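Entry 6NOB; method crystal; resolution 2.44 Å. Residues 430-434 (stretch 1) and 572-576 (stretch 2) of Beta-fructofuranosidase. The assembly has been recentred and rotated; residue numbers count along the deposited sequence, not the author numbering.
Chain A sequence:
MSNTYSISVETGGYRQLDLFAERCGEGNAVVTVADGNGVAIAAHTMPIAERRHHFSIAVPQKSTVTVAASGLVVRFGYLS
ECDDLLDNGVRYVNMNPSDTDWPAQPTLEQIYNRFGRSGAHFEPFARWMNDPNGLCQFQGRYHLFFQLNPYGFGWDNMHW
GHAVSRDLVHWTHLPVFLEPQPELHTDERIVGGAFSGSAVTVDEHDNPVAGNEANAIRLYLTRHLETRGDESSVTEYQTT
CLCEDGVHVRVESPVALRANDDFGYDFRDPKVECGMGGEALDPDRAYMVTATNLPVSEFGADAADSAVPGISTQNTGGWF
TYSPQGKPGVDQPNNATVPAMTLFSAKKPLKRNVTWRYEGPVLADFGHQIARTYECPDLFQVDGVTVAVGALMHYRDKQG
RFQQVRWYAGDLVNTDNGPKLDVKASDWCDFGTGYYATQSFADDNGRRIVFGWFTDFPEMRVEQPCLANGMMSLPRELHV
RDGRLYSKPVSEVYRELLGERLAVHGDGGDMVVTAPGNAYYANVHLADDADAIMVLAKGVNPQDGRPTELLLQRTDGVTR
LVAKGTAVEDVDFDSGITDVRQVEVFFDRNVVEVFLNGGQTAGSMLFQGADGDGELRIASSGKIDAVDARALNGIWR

Stretch 1, residues 430-434: DFGTG
Stretch 2 572-576: DFDSG

Not one hydrogen bond crosses this contact, although two carbonyl oxygens of one stretch lie against a phenylalanine of the other; packing alone links residues at least 140 positions apart in the chain, burying 272 Å² in all. The principle is that two aromatic side chains can each pack against backbone atoms of the other stretch. Phe431 (phi/psi -87/8) points its CA-to-CB bond toward stretch 2, with chi1 70° (p) and chi2 85°. Ser575 CA sits over one face of its ring, 3.6 Å from the Phe431 centroid and 15° off the normal, a CH-pi contact. Phe431 CB lies 3.2 Å from Asp574 O, and Phe431 CD1 3.3 Å from Phe573 O. In register, CA of Phe431 is 5.5 Å from CA of Ser575, and CA of Gly432 is 5.5 Å from CA of Phe573, so the two stretches run in roughly opposite directions.

Phe573 (-83/59; chi1 -61°, m; chi2 -73°) starts sideways, yet its ring reaches stretch 1: CD1 is 3.7 Å from Gly432 C, and CE1 is 3.6 Å from CG2 of Thr433 (-151/145, chi1 t).

Within each stretch, an aspartate side chain accepts a hydrogen bond from the backbone N two residues on. Asp430 OD1 accepts from Gly432 N (3.0 Å; Gly432 -89/-135), and Asp574 OD1 accepts from Gly576 N (2.9 Å). At 83/9, a CB on Gly576 would jam against the preceding carbonyl, as at Gly434 (92/-6).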

# COMPACT_ATOMS: atom_id res chain seq x y z
N ASP A 430 3.26 -9.76 -8.93
CA ASP A 430 2.18 -10.53 -8.31
C ASP A 430 1.20 -10.94 -9.39
O ASP A 430 0.64 -10.07 -10.07
CB ASP A 430 1.49 -9.70 -7.22
CG ASP A 430 0.61 -10.54 -6.32
OD1 ASP A 430 -0.44 -11.03 -6.79
OD2 ASP A 430 0.98 -10.72 -5.14
N PHE A 431 0.99 -12.24 -9.56
CA PHE A 431 0.17 -12.74 -10.65
C PHE A 431 -1.32 -12.80 -10.31
O PHE A 431 -2.10 -13.33 -11.11
CB PHE A 431 0.68 -14.11 -11.13
CG PHE A 431 0.44 -15.25 -10.17
CD1 PHE A 431 -0.77 -15.93 -10.15
CD2 PHE A 431 1.46 -15.68 -9.33
CE1 PHE A 431 -0.97 -16.99 -9.28
CE2 PHE A 431 1.26 -16.75 -8.45
CZ PHE A 431 0.04 -17.40 -8.43
N GLY A 432 -1.72 -12.25 -9.17
CA GLY A 432 -3.13 -12.11 -8.86
C GLY A 432 -3.68 -10.79 -9.38
O GLY A 432 -3.40 -10.41 -10.52
N THR A 433 -4.47 -10.09 -8.57
CA THR A 433 -4.94 -8.76 -8.93
C THR A 433 -5.15 -7.93 -7.68
O THR A 433 -5.54 -8.45 -6.63
CB THR A 433 -6.24 -8.82 -9.75
OG1 THR A 433 -6.58 -7.50 -10.19
CG2 THR A 433 -7.38 -9.40 -8.93
N GLY A 434 -4.88 -6.63 -7.79
CA GLY A 434 -5.10 -5.71 -6.70
C GLY A 434 -3.91 -5.49 -5.80
O GLY A 434 -3.98 -4.63 -4.90
N ASP A 572 -7.49 -14.55 -16.15
CA ASP A 572 -6.56 -15.68 -16.16
C ASP A 572 -5.38 -15.34 -15.24
O ASP A 572 -4.43 -14.68 -15.65
CB ASP A 572 -6.09 -15.96 -17.58
CG ASP A 572 -5.17 -17.17 -17.68
OD1 ASP A 572 -5.03 -17.90 -16.68
OD2 ASP A 572 -4.59 -17.38 -18.77
N PHE A 573 -5.43 -15.81 -13.99
CA PHE A 573 -4.37 -15.52 -13.02
C PHE A 573 -3.21 -16.50 -13.20
O PHE A 573 -2.83 -17.24 -12.30
CB PHE A 573 -4.93 -15.56 -11.61
CG PHE A 573 -6.01 -14.55 -11.36
CD1 PHE A 573 -5.70 -13.20 -11.25
CD2 PHE A 573 -7.33 -14.94 -11.24
CE1 PHE A 573 -6.70 -12.26 -11.02
CE2 PHE A 573 -8.32 -14.02 -11.01
CZ PHE A 573 -8.01 -12.67 -10.90
N ASP A 574 -2.64 -16.48 -14.41
CA ASP A 574 -1.51 -17.34 -14.74
C ASP A 574 -0.31 -17.01 -13.86
O ASP A 574 0.13 -15.86 -13.79
CB ASP A 574 -1.16 -17.17 -16.22
CG ASP A 574 -0.20 -18.23 -16.73
OD1 ASP A 574 0.55 -18.82 -15.93
OD2 ASP A 574 -0.21 -18.48 -17.96
N SER A 575 0.24 -18.03 -13.20
CA SER A 575 1.39 -17.81 -12.33
C SER A 575 2.62 -17.36 -13.11
O SER A 575 3.50 -16.70 -12.55
CB SER A 575 1.71 -19.08 -11.53
OG SER A 575 2.45 -20.01 -12.31
N GLY A 576 2.69 -17.69 -14.39
CA GLY A 576 3.79 -17.26 -15.23
C GLY A 576 5.05 -18.09 -15.14
O GLY A 576 6.08 -17.68 -15.69